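Local coordinates for protein p-nitrophenyl phosphatase (Pho2) (Archaeoglobus fulgidus, PDB 3QGM) that probably works as a metal-dependent phosphatase of the haloacid dehalogenase (HAD) superfamily, with calcium held in its acidic metal site, at residues A[35-40]-A[64-69]; A[47-50]-A[56-59]; A[191-196]-A[222-227]. One frame throughout, in Å; residues are numbered along the deposited sequence.

In the fold
Along the chain contact 2 falls within the span between the two segments of contact 1, and contact 3 follows much later. All three belong to the domain built on the six-stranded parallel sheet that carries the metal site. Contacts 1 and 2, centres about 17 Å apart, lie on and around helices 27-38 and 54-63 on one face of that sheet; contact 3 joins helices 190-200 and 214-224 on the other, about 22 Å and 18 Å from them. Leu-58 packs against Val-68 and Gly-69, joining contacts 1 and 2, and Ile-192 meets the carbonyl oxygen of Ser-47, joining 2 and 3. Helices thus pack on both faces, contact 2 nearest the calcium and contact 1 peripheral.

Contact 1 (A[35-40]-A[64-69]); sequences KLKELG and FGLEVG
Lys-37 reaches from the last turn of helix 27-38 to the loop carrying Leu-66 and Glu-67, and its aliphatic chain and terminal nitrogen make up its whole share of the contact. The side chain leaves the backbone with CG anti to the carbonyl carbon, runs straight at chi2 and then bends at chi3 (-74°), which brings NZ head-on to the N-H of Glu-67, level with the peptide rather than above it. NZ lies 3.8 Å from Leu-66 CA, and its approach to Glu-67 CB is also 3.8 Å. The nearest pair, Lys-37 NZ and Glu-67 N at 3.1 Å, brings together two donors and is no hydrogen bond, an unfavourable meeting as modelled. Lower on the chain, Lys-37 CD passes 3.7 Å from Glu-67 O. Two conformers were modelled for this lysine, so the exact position of NZ is doubtful.

The setting is that of two neighbouring helices of a Rossmann-like HAD domain, each connecting consecutive parallel strands. Both helices end in a Schellman motif, with Gly-40 and Gly-65 at the positive-phi position; the second turns the chain into the loop on which Leu-66 and Glu-67 sit.

Glu-67 starts toward the helix, but its chain bends at chi2 and carries the carboxylate off, leaving Lys-37 NZ and Glu-67 OE1 6.0 Å apart. The opposite charges may attract weakly at this range without forming a salt bridge. Leu-66 offers Lys-37 little more than its backbone and CB, while its side chain is buried against Val-30, Val-33 and Lys-34 on helix 27-38, with Ile-19 also touching it.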
loop_
_atom_site.group_PDB
_atom_site.type_symbol
_atom_site.label_atom_id
_atom_site.label_comp_id
_atom_site.label_asym_id
_atom_site.label_seq_id
_atom_site.Cartn_x
_atom_site.Cartn_y
_atom_site.Cartn_z
ATOM N N LYS A 35 -38.910 2.087 16.602
ATOM C CA LYS A 35 -39.790 3.256 16.674
ATOM C C LYS A 35 -39.968 3.933 15.315
ATOM O O LYS A 35 -41.070 4.437 15.020
ATOM C CB LYS A 35 -39.333 4.288 17.726
ATOM C CG LYS A 35 -39.639 3.899 19.193
ATOM C CD LYS A 35 -38.564 2.992 19.834
ATOM C CE LYS A 35 -38.617 2.954 21.387
ATOM N NZ LYS A 35 -37.896 1.735 21.951
ATOM N N LEU A 36 -38.909 3.932 14.493
ATOM C CA LEU A 36 -38.988 4.480 13.127
ATOM C C LEU A 36 -39.945 3.723 12.182
ATOM O O LEU A 36 -40.649 4.356 11.409
ATOM C CB LEU A 36 -37.597 4.556 12.466
ATOM C CG LEU A 36 -36.729 5.785 12.775
ATOM C CD1 LEU A 36 -35.383 5.675 12.045
ATOM C CD2 LEU A 36 -37.442 7.083 12.408
ATOM N N LYS A 37 -39.903 2.385 12.212
ATOM C CA LYS A 37 -40.784 1.532 11.414
ATOM C C LYS A 37 -42.230 1.789 11.831
ATOM O O LYS A 37 -43.140 1.958 10.991
ATOM C CB LYS A 37 -40.450 0.050 11.638
ATOM C CG LYS A 37 -39.055 -0.379 11.187
ATOM C CD LYS A 37 -38.790 -1.879 11.441
ATOM C CE LYS A 37 -38.555 -2.185 12.923
ATOM N NZ LYS A 37 -38.305 -3.576 13.221
ATOM N N GLU A 38 -42.420 1.818 13.151
ATOM C CA GLU A 38 -43.710 2.102 13.811
ATOM C C GLU A 38 -44.307 3.446 13.395
ATOM O O GLU A 38 -45.530 3.585 13.294
ATOM C CB GLU A 38 -43.481 2.163 15.311
ATOM C CG GLU A 38 -44.358 1.283 16.151
ATOM C CD GLU A 38 -44.432 1.784 17.609
ATOM O OE1 GLU A 38 -44.163 0.980 18.546
ATOM O OE2 GLU A 38 -44.753 2.996 17.815
ATOM N N LEU A 39 -43.455 4.453 13.213
ATOM C CA LEU A 39 -43.900 5.744 12.673
ATOM C C LEU A 39 -44.028 5.689 11.151
ATOM O O LEU A 39 -44.211 6.743 10.533
ATOM C CB LEU A 39 -42.913 6.866 13.017
ATOM C CG LEU A 39 -43.132 7.803 14.205
ATOM C CD1 LEU A 39 -43.978 7.189 15.292
ATOM C CD2 LEU A 39 -41.747 8.244 14.736
ATOM N N GLY A 40 -43.872 4.503 10.541
ATOM C CA GLY A 40 -44.036 4.359 9.097
ATOM C C GLY A 40 -42.933 4.955 8.227
ATOM O O GLY A 40 -43.136 5.125 7.020
ATOM N N PHE A 64 -31.005 -9.228 15.814
ATOM C CA PHE A 64 -31.184 -8.119 16.770
ATOM C C PHE A 64 -32.648 -7.867 17.105
ATOM O O PHE A 64 -32.972 -7.077 17.978
ATOM C CB PHE A 64 -30.592 -6.815 16.197
ATOM C CG PHE A 64 -29.094 -6.838 16.002
ATOM C CD1 PHE A 64 -28.295 -7.760 16.647
ATOM C CD2 PHE A 64 -28.484 -5.913 15.178
ATOM C CE1 PHE A 64 -26.942 -7.761 16.468
ATOM C CE2 PHE A 64 -27.112 -5.918 14.998
ATOM C CZ PHE A 64 -26.349 -6.852 15.620
ATOM N N GLY A 65 -33.553 -8.486 16.360
ATOM C CA GLY A 65 -34.965 -8.357 16.655
ATOM C C GLY A 65 -35.688 -7.460 15.681
ATOM O O GLY A 65 -36.856 -7.129 15.889
ATOM N N LEU A 66 -35.004 -7.051 14.613
ATOM C CA LEU A 66 -35.583 -6.119 13.667
ATOM C C LEU A 66 -36.270 -6.911 12.556
ATOM O O LEU A 66 -35.811 -7.996 12.164
ATOM C CB LEU A 66 -34.501 -5.181 13.083
ATOM C CG LEU A 66 -33.603 -4.461 14.106
ATOM C CD1 LEU A 66 -32.758 -3.424 13.416
ATOM C CD2 LEU A 66 -34.407 -3.811 15.194
ATOM N N GLU A 67 -37.355 -6.333 12.064
ATOM C CA GLU A 67 -38.112 -6.861 10.968
ATOM C C GLU A 67 -37.574 -6.130 9.751
ATOM O O GLU A 67 -37.739 -4.924 9.645
ATOM C CB GLU A 67 -39.596 -6.552 11.164
ATOM C CG GLU A 67 -40.555 -7.600 10.610
ATOM C CD GLU A 67 -41.499 -8.130 11.706
ATOM O OE1 GLU A 67 -41.014 -8.893 12.582
ATOM O OE2 GLU A 67 -42.705 -7.771 11.707
ATOM N N VAL A 68 -36.918 -6.871 8.860
ATOM C CA VAL A 68 -36.112 -6.286 7.776
ATOM C C VAL A 68 -36.235 -7.212 6.584
ATOM O O VAL A 68 -36.058 -8.416 6.707
ATOM C CB VAL A 68 -34.585 -6.171 8.178
ATOM C CG1 VAL A 68 -33.782 -5.448 7.136
ATOM C CG2 VAL A 68 -34.409 -5.482 9.529
ATOM N N GLY A 69 -36.566 -6.658 5.434
ATOM C CA GLY A 69 -36.507 -7.408 4.157
ATOM C C GLY A 69 -35.196 -7.196 3.392
ATOM O O GLY A 69 -34.489 -6.216 3.620
#

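Contact 2 (A[47-50]-A[56-59]); sequences SNNS and ILLE
The carboxamide of Asn-49, the flat group at this contact, leaves the touching of Leu-57 to its own CB, which lies 3.9 Å from Leu-57 CD1. CG is anti to the backbone N (chi1 -165°), and OD1 accepts from the backbone N-H groups of Thr-51 and Arg-52, the first as in an Asx turn, two bonds that tie the amide to the loop leading into the helix. No residue of the helix segment lies against either face of the amide or at its edge.

Leu-57 brings a single methyl to the loop. CD1 rests against both Asn-49 CB and the side chain of Ser-47, which lie next to each other on one side of it; Ser-47 OG is 4.0 Å from Leu-57 CD1. That oxygen accepts from Asn-49 N at 3.0 Å and 165°, closing an ST turn where the strand ends. Without the hydroxyl, as with an alanine here, the Asn-49 N-H would probably lose its acceptor and the turn be freer to shift.

Ser-47 is probably the motif II position of the HAD family, and its side chain lies about 6 Å from that of Asp-14. Helix 54-63 returns the chain from strand 42-47 to the adjacent parallel strand 73-75, where Val-75 touches Ser-47, Asn-49 and Leu-57 alike.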
loop_
_atom_site.group_PDB
_atom_site.type_symbol
_atom_site.label_atom_id
_atom_site.label_comp_id
_atom_site.label_asym_id
_atom_site.label_seq_id
_atom_site.Cartn_x
_atom_site.Cartn_y
_atom_site.Cartn_z
ATOM N N SER A 47 -24.056 -0.324 4.512
ATOM C CA SER A 47 -22.801 -0.684 5.152
ATOM C C SER A 47 -21.703 -0.864 4.138
ATOM O O SER A 47 -21.939 -1.371 3.062
ATOM C CB SER A 47 -22.940 -2.017 5.885
ATOM O OG SER A 47 -21.681 -2.496 6.271
ATOM N N ASN A 48 -20.490 -0.434 4.522
ATOM C CA ASN A 48 -19.331 -0.570 3.679
ATOM C C ASN A 48 -18.678 -1.910 3.814
ATOM O O ASN A 48 -17.627 -2.115 3.229
ATOM C CB ASN A 48 -18.306 0.509 4.023
ATOM C CG ASN A 48 -18.560 1.802 3.281
ATOM O OD1 ASN A 48 -19.558 1.936 2.587
ATOM N ND2 ASN A 48 -17.599 2.742 3.375
ATOM N N ASN A 49 -19.266 -2.804 4.602
ATOM C CA ASN A 49 -18.719 -4.153 4.796
ATOM C C ASN A 49 -18.245 -4.721 3.483
ATOM O O ASN A 49 -19.013 -4.833 2.507
ATOM C CB ASN A 49 -19.761 -5.115 5.413
ATOM C CG ASN A 49 -19.131 -6.389 5.946
ATOM O OD1 ASN A 49 -18.531 -7.137 5.205
ATOM N ND2 ASN A 49 -19.273 -6.636 7.242
ATOM N N SER A 50 -16.981 -5.105 3.463
ATOM C CA SER A 50 -16.298 -5.550 2.248
ATOM C C SER A 50 -16.289 -7.081 2.044
ATOM O O SER A 50 -15.956 -7.581 0.963
ATOM C CB SER A 50 -14.837 -5.063 2.363
ATOM O OG SER A 50 -14.057 -5.498 1.285
ATOM N N ILE A 56 -25.981 -12.316 4.968
ATOM C CA ILE A 56 -25.411 -12.373 6.354
ATOM C C ILE A 56 -25.844 -11.171 7.206
ATOM O O ILE A 56 -26.316 -11.311 8.372
ATOM C CB ILE A 56 -23.888 -12.442 6.334
ATOM C CG1 ILE A 56 -23.411 -13.699 5.580
ATOM C CG2 ILE A 56 -23.306 -12.270 7.716
ATOM C CD1 ILE A 56 -23.812 -15.000 6.157
ATOM N N LEU A 57 -25.699 -9.982 6.631
ATOM C CA LEU A 57 -26.085 -8.759 7.341
ATOM C C LEU A 57 -27.595 -8.642 7.558
ATOM O O LEU A 57 -28.051 -8.142 8.603
ATOM C CB LEU A 57 -25.505 -7.529 6.612
ATOM C CG LEU A 57 -23.973 -7.362 6.766
ATOM C CD1 LEU A 57 -23.444 -6.109 6.056
ATOM C CD2 LEU A 57 -23.606 -7.299 8.254
ATOM N N LEU A 58 -28.376 -9.114 6.595
ATOM C CA LEU A 58 -29.818 -9.265 6.740
ATOM C C LEU A 58 -30.090 -10.156 7.936
ATOM O O LEU A 58 -30.819 -9.775 8.856
ATOM C CB LEU A 58 -30.440 -9.868 5.468
ATOM C CG LEU A 58 -31.965 -10.092 5.405
ATOM C CD1 LEU A 58 -32.652 -8.750 5.672
ATOM C CD2 LEU A 58 -32.475 -10.773 4.098
ATOM N N GLU A 59 -29.486 -11.341 7.947
ATOM C CA GLU A 59 -29.706 -12.271 9.036
ATOM C C GLU A 59 -29.235 -11.666 10.365
ATOM O O GLU A 59 -29.939 -11.771 11.341
ATOM C CB GLU A 59 -29.061 -13.643 8.728
ATOM C CG GLU A 59 -29.878 -14.382 7.697
ATOM C CD GLU A 59 -29.239 -15.687 7.183
ATOM O OE1 GLU A 59 -28.256 -16.172 7.770
ATOM O OE2 GLU A 59 -29.749 -16.196 6.189
#

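Contact 3 (A[191-196]-A[222-227]); sequences VIMREA and KAIGAE
Arg-194 and Ala-223 face each other without a hydrogen bond, and the shortest polar bond here stays inside one helix: Ala-196 N to Ile-192 O, 2.9 Å, in the turn that presents Met-193 and Arg-194. Arg-194 NH1 remains 3.6 Å from Ala-223 O, at an oblique angle to the guanidinium plane.

Ile-224 carries most of the contact. Its methyl CG2 sits 3.6 Å above the centre of the guanidinium plane of Arg-194, covering one face of that group, and also meets Met-193 CB at 3.7 Å. A first torsion of 44°, which places CG1 between the backbone N and the carbonyl carbon and CG2 anti to the latter, helps to turn CG2 toward both residues. With Arg-194 extended from CG to NE, its chain slides past the isoleucine in the opposite direction and CG too lies near the methyl, 3.9 Å from Ile-224 CG2. Met-193, present as selenomethionine, contributes mainly its CB, while its bent chain goes on to pack against Val-209 of the central sheet.

Helices 190-200 and 214-224 lie side by side on one face of the parallel sheet, the second forming the crossover between strands 207-211 and 227-231. Gly-225, with positive phi, ends that helix in a Schellman motif just beyond Ile-224.

With no hydrogen bond or salt bridge across it, the pairing rests on apolar packing, and the arginine takes part through its carbon chain and the flat face of its guanidinium; its charge, close to Ala-223 O near the C-terminal end of helix 214-224, may add a weak electrostatic attraction.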
loop_
_atom_site.group_PDB
_atom_site.type_symbol
_atom_site.label_atom_id
_atom_site.label_comp_id
_atom_site.label_asym_id
_atom_site.label_seq_id
_atom_site.Cartn_x
_atom_site.Cartn_y
_atom_site.Cartn_z
ATOM N N VAL A 191 -21.938 6.544 -5.481
ATOM C CA VAL A 191 -22.409 5.296 -6.059
ATOM C C VAL A 191 -23.357 4.522 -5.103
ATOM O O VAL A 191 -24.508 4.283 -5.467
ATOM C CB VAL A 191 -21.227 4.436 -6.582
ATOM C CG1 VAL A 191 -21.748 3.181 -7.156
ATOM C CG2 VAL A 191 -20.436 5.230 -7.659
ATOM N N ILE A 192 -22.912 4.122 -3.900
ATOM C CA ILE A 192 -23.818 3.373 -2.999
ATOM C C ILE A 192 -25.018 4.248 -2.543
ATOM O O ILE A 192 -26.179 3.760 -2.469
ATOM C CB ILE A 192 -23.069 2.733 -1.816
ATOM C CG1 ILE A 192 -23.956 1.714 -1.096
ATOM C CG2 ILE A 192 -22.539 3.801 -0.873
ATOM C CD1 ILE A 192 -23.181 0.794 -0.177
HETATM N N MSE A 193 -24.768 5.536 -2.382
HETATM C CA MSE A 193 -25.782 6.469 -1.930
HETATM C C MSE A 193 -26.954 6.682 -2.937
HETATM O O MSE A 193 -28.133 6.696 -2.542
HETATM C CB MSE A 193 -25.108 7.799 -1.522
HETATM C CG MSE A 193 -24.127 7.589 -0.341
HETATM SE SE MSE A 193 -24.859 6.713 1.276
HETATM C CE MSE A 193 -25.955 8.150 2.037
ATOM N N ARG A 194 -26.631 6.813 -4.222
ATOM C CA ARG A 194 -27.640 6.946 -5.244
ATOM C C ARG A 194 -28.381 5.623 -5.406
ATOM O O ARG A 194 -29.582 5.621 -5.695
ATOM C CB ARG A 194 -27.045 7.476 -6.563
ATOM C CG ARG A 194 -26.474 8.895 -6.347
ATOM C CD ARG A 194 -26.172 9.733 -7.616
ATOM N NE ARG A 194 -25.517 11.004 -7.242
ATOM C CZ ARG A 194 -26.126 12.037 -6.644
ATOM N NH1 ARG A 194 -25.415 13.116 -6.318
ATOM N NH2 ARG A 194 -27.445 12.013 -6.365
ATOM N N GLU A 195 -27.708 4.498 -5.155
ATOM C CA GLU A 195 -28.427 3.229 -5.200
ATOM C C GLU A 195 -29.461 3.189 -4.077
ATOM O O GLU A 195 -30.574 2.690 -4.285
ATOM C CB GLU A 195 -27.511 2.007 -5.143
ATOM C CG GLU A 195 -28.248 0.653 -5.114
ATOM C CD GLU A 195 -28.973 0.306 -6.425
ATOM O OE1 GLU A 195 -28.862 1.072 -7.408
ATOM O OE2 GLU A 195 -29.651 -0.739 -6.475
ATOM N N ALA A 196 -29.093 3.700 -2.906
ATOM C CA ALA A 196 -29.976 3.650 -1.744
ATOM C C ALA A 196 -31.222 4.533 -1.942
ATOM O O ALA A 196 -32.339 4.130 -1.589
ATOM C CB ALA A 196 -29.242 4.050 -0.461
ATOM N N LYS A 222 -23.699 14.798 2.515
ATOM C CA LYS A 222 -23.469 16.062 1.812
ATOM C C LYS A 222 -23.403 15.852 0.298
ATOM O O LYS A 222 -23.933 16.657 -0.474
ATOM C CB LYS A 222 -22.183 16.710 2.289
ATOM C CG LYS A 222 -22.158 16.994 3.768
ATOM C CD LYS A 222 -22.392 18.417 4.059
ATOM C CE LYS A 222 -22.364 18.702 5.554
ATOM N NZ LYS A 222 -23.245 19.896 5.818
ATOM N N ALA A 223 -22.797 14.748 -0.111
ATOM C CA ALA A 223 -22.560 14.510 -1.515
ATOM C C ALA A 223 -23.852 14.268 -2.300
ATOM O O ALA A 223 -23.924 14.655 -3.473
ATOM C CB ALA A 223 -21.579 13.353 -1.697
ATOM N N ILE A 224 -24.875 13.674 -1.675
ATOM C CA ILE A 224 -26.166 13.491 -2.366
ATOM C C ILE A 224 -27.179 14.599 -1.996
ATOM O O ILE A 224 -28.312 14.598 -2.473
ATOM C CB ILE A 224 -26.787 12.041 -2.203
ATOM C CG1 ILE A 224 -26.712 11.497 -0.788
ATOM C CG2 ILE A 224 -26.034 11.015 -3.045
ATOM C CD1 ILE A 224 -27.300 12.296 0.197
ATOM N N GLY A 225 -26.742 15.575 -1.208
ATOM C CA GLY A 225 -27.610 16.675 -0.823
ATOM C C GLY A 225 -28.699 16.263 0.153
ATOM O O GLY A 225 -29.770 16.834 0.140
ATOM N N ALA A 226 -28.414 15.266 1.000
ATOM C CA ALA A 226 -29.331 14.861 2.065
ATOM C C ALA A 226 -28.836 15.371 3.406
ATOM O O ALA A 226 -27.624 15.360 3.680
ATOM C CB ALA A 226 -29.430 13.336 2.108
ATOM N N GLU A 227 -29.779 15.718 4.278
ATOM C CA GLU A 227 -29.457 16.163 5.633
ATOM C C GLU A 227 -28.786 15.027 6.366
ATOM O O GLU A 227 -29.081 13.869 6.108
ATOM C CB GLU A 227 -30.718 16.570 6.415
ATOM C CG GLU A 227 -31.405 17.814 5.895
ATOM C CD GLU A 227 -32.445 18.328 6.884
ATOM O OE1 GLU A 227 -33.608 17.923 6.763
ATOM O OE2 GLU A 227 -32.080 19.083 7.809
#